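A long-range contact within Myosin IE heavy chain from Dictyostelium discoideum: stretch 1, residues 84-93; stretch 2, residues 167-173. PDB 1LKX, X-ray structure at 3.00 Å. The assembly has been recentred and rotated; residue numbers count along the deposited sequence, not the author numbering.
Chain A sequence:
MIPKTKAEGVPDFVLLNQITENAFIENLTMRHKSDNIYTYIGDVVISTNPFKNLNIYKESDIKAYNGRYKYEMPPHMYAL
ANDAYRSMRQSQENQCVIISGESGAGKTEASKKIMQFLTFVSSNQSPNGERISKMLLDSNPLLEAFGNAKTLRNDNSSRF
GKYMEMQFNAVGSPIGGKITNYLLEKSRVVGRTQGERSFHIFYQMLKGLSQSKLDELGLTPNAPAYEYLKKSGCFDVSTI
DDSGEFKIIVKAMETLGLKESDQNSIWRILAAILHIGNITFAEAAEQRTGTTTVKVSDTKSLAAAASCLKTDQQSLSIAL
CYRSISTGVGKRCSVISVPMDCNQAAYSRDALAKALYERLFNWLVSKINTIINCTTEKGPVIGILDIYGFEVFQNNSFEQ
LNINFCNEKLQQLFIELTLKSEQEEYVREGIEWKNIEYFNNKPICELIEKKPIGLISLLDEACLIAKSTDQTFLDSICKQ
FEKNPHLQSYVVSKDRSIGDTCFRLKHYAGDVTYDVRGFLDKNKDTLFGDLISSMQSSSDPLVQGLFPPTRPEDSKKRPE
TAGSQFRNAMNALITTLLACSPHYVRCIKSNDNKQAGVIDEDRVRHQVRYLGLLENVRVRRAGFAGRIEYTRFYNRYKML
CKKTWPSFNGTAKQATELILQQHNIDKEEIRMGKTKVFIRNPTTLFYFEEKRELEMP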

# COMPACT_ATOMS: atom_id res chain seq x y z
N ALA A 84 5.26 12.67 15.21
CA ALA A 84 3.98 11.96 15.29
C ALA A 84 3.70 11.48 16.70
O ALA A 84 2.61 11.70 17.23
N TYR A 85 4.69 10.84 17.30
CA TYR A 85 4.58 10.31 18.66
C TYR A 85 4.34 11.41 19.67
O TYR A 85 3.37 11.37 20.40
N ARG A 86 5.25 12.37 19.71
CA ARG A 86 5.13 13.50 20.63
C ARG A 86 3.75 14.16 20.52
O ARG A 86 3.10 14.43 21.53
N SER A 87 3.32 14.42 19.29
CA SER A 87 2.02 15.05 19.05
C SER A 87 0.91 14.19 19.63
O SER A 87 -0.01 14.72 20.26
N MET A 88 0.98 12.88 19.42
CA MET A 88 -0.04 11.99 19.95
C MET A 88 -0.07 12.13 21.47
O MET A 88 -1.13 12.29 22.07
N ARG A 89 1.10 12.07 22.08
CA ARG A 89 1.23 12.19 23.53
C ARG A 89 0.66 13.51 24.00
O ARG A 89 -0.11 13.56 24.96
N GLN A 90 1.04 14.58 23.33
CA GLN A 90 0.61 15.91 23.69
C GLN A 90 -0.90 16.13 23.53
O GLN A 90 -1.62 16.26 24.51
N SER A 91 -1.38 16.17 22.30
CA SER A 91 -2.80 16.40 22.02
C SER A 91 -3.70 15.20 22.34
O SER A 91 -4.92 15.32 22.39
N GLN A 92 -3.08 14.04 22.54
CA GLN A 92 -3.82 12.83 22.84
C GLN A 92 -4.80 12.50 21.72
O GLN A 92 -5.84 11.86 21.94
N GLU A 93 -4.46 12.92 20.51
CA GLU A 93 -5.29 12.67 19.33
C GLU A 93 -4.61 11.64 18.43
O GLU A 93 -3.42 11.39 18.56
N GLN A 167 -1.42 1.06 18.54
CA GLN A 167 -2.30 1.43 19.64
C GLN A 167 -1.53 1.74 20.91
O GLN A 167 -0.71 0.94 21.36
N PHE A 168 -1.80 2.90 21.50
CA PHE A 168 -1.14 3.31 22.74
C PHE A 168 -2.18 3.69 23.76
O PHE A 168 -3.35 3.90 23.41
N ASN A 169 -1.76 3.79 25.01
CA ASN A 169 -2.66 4.24 26.08
C ASN A 169 -2.29 5.70 26.37
O ASN A 169 -1.27 6.19 25.88
N ALA A 170 -3.10 6.39 27.16
CA ALA A 170 -2.84 7.79 27.48
C ALA A 170 -1.40 8.08 27.93
O ALA A 170 -0.87 9.16 27.68
N VAL A 171 -0.78 7.11 28.61
CA VAL A 171 0.58 7.27 29.09
C VAL A 171 1.59 7.20 27.95
O VAL A 171 2.74 7.65 28.10
N GLY A 172 1.19 6.65 26.82
CA GLY A 172 2.10 6.58 25.69
C GLY A 172 2.81 5.26 25.47
O GLY A 172 3.79 5.19 24.73
N SER A 173 2.31 4.20 26.11
CA SER A 173 2.89 2.87 25.97
C SER A 173 2.21 2.06 24.87
O SER A 173 1.02 2.25 24.59

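The last turns of a helix, through Ser91, lie against the end of a strand and the type I turn from Asn169 to Gly172, and side chains from one face of the helix, and Gln92 just after it, make the contact. Ala84 does not reach the second stretch.

Tyr85 is the first to do so. Its CA-to-CB bond points sideways, but chi1 is t and the ring extends until its hydroxyl donates a hydrogen bond to the turn, Tyr85 OH to Gly172 O at 2.5 Å. A phenol suits this buried site because its ring is apolar while its tip satisfies a carbonyl. The ring also packs obliquely on Phe168, with Tyr85 CE1 3.8 Å from Phe168 CE2.

Arg86 and Ser87 stay out of reach. Met88 points toward the strand with chi1 and chi2 t and chi3 p. This flexible, unbranched chain lays its methyl over one face of the Phe168 ring, Met88 CE lying 4.2 Å from the centroid of that ring, while Met88 SD approaches Phe168 CD1 to 3.5 Å. Phe168, chi1 m, points toward the helix and so meets both residues.

Arg89 starts sideways, but its chain, chi1 and chi2 both m, is long enough to bring an N-H donor to a turn carbonyl: Arg89 NE gives a weak hydrogen bond to Val171 O at 2.8 Å. Arg89 NE also lies 3.3 Å from Gly172 CA. A CB on Gly172 would clash with Arg89 NE, and its backbone angles independently call for glycine.

Gln90 and Ser91 make no contact across the interface; Ser91, chi1 p, instead bonds back to the helix, Ser91 OG to Ser87 O at 2.8 Å. Gln92 leaves the helix with positive phi. Its long chain, chi1 t and chi2 p, carries the amide to the turn, donating a nearly straight hydrogen bond from Gln92 NE2 to Ala170 O at 3.3 Å.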

# COMPACT_ATOMS: atom_id res chain seq x y z
CB ALA A 84 3.98 10.77 14.33
CB TYR A 85 5.84 9.57 19.03
CG TYR A 85 5.75 8.87 20.35
CD1 TYR A 85 4.69 8.01 20.63
CD2 TYR A 85 6.72 9.07 21.33
CE1 TYR A 85 4.60 7.36 21.85
CE2 TYR A 85 6.64 8.42 22.54
CZ TYR A 85 5.58 7.57 22.80
OH TYR A 85 5.46 6.95 24.01
CB ARG A 86 6.23 14.52 20.34
CG ARG A 86 6.04 15.87 21.06
CD ARG A 86 6.60 17.05 20.25
NE ARG A 86 8.06 17.03 20.20
CZ ARG A 86 8.77 17.34 19.13
NH1 ARG A 86 8.16 17.70 18.01
NH2 ARG A 86 10.10 17.29 19.18
CB SER A 87 1.77 15.23 17.56
OG SER A 87 2.71 16.12 16.98
CB MET A 88 0.25 10.53 19.59
CG MET A 88 -0.73 9.56 20.22
SD MET A 88 -0.05 7.92 20.41
CE MET A 88 1.32 8.26 21.52
CB ARG A 89 2.70 12.13 23.92
CG ARG A 89 3.21 10.75 24.19
CD ARG A 89 2.72 10.27 25.53
NE ARG A 89 3.73 9.44 26.16
CZ ARG A 89 4.94 9.86 26.49
NH1 ARG A 89 5.31 11.12 26.25
NH2 ARG A 89 5.81 9.02 27.06
CB GLN A 90 1.41 16.93 22.87
CG GLN A 90 1.87 18.12 23.68
CD GLN A 90 0.71 18.93 24.22
OE1 GLN A 90 0.82 19.58 25.26
NE2 GLN A 90 -0.42 18.92 23.50
CB SER A 91 -2.98 16.77 20.55
OG SER A 91 -2.63 15.68 19.71
CB GLN A 92 -4.57 12.98 24.16
CG GLN A 92 -4.88 11.66 24.85
CD GLN A 92 -3.64 10.95 25.34
OE1 GLN A 92 -2.71 10.68 24.57
NE2 GLN A 92 -3.60 10.65 26.64
CB GLU A 93 -5.50 13.96 18.54
CG GLU A 93 -5.84 15.18 19.36
CD GLU A 93 -6.04 16.42 18.50
OE1 GLU A 93 -5.14 16.76 17.70
OE2 GLU A 93 -7.11 17.05 18.62
CB GLN A 167 -3.29 0.30 19.91
CG GLN A 167 -4.06 -0.12 18.69
CD GLN A 167 -4.79 -1.43 18.89
OE1 GLN A 167 -5.41 -1.96 17.97
NE2 GLN A 167 -4.72 -1.97 20.10
CB PHE A 168 -0.26 4.54 22.51
CG PHE A 168 0.75 4.39 21.42
CD1 PHE A 168 0.36 4.43 20.09
CD2 PHE A 168 2.09 4.19 21.73
CE1 PHE A 168 1.30 4.27 19.08
CE2 PHE A 168 3.03 4.03 20.73
CZ PHE A 168 2.64 4.07 19.39
CB ASN A 169 -2.46 3.39 27.34
CG ASN A 169 -1.03 3.40 27.82
OD1 ASN A 169 -0.21 4.22 27.40
ND2 ASN A 169 -0.71 2.49 28.73
CB ALA A 170 -3.81 8.25 28.54
CB VAL A 171 0.90 6.21 30.17
CG1 VAL A 171 2.41 6.09 30.39
CG2 VAL A 171 0.24 6.61 31.48
CB SER A 173 2.76 2.10 27.28
OG SER A 173 3.50 2.71 28.31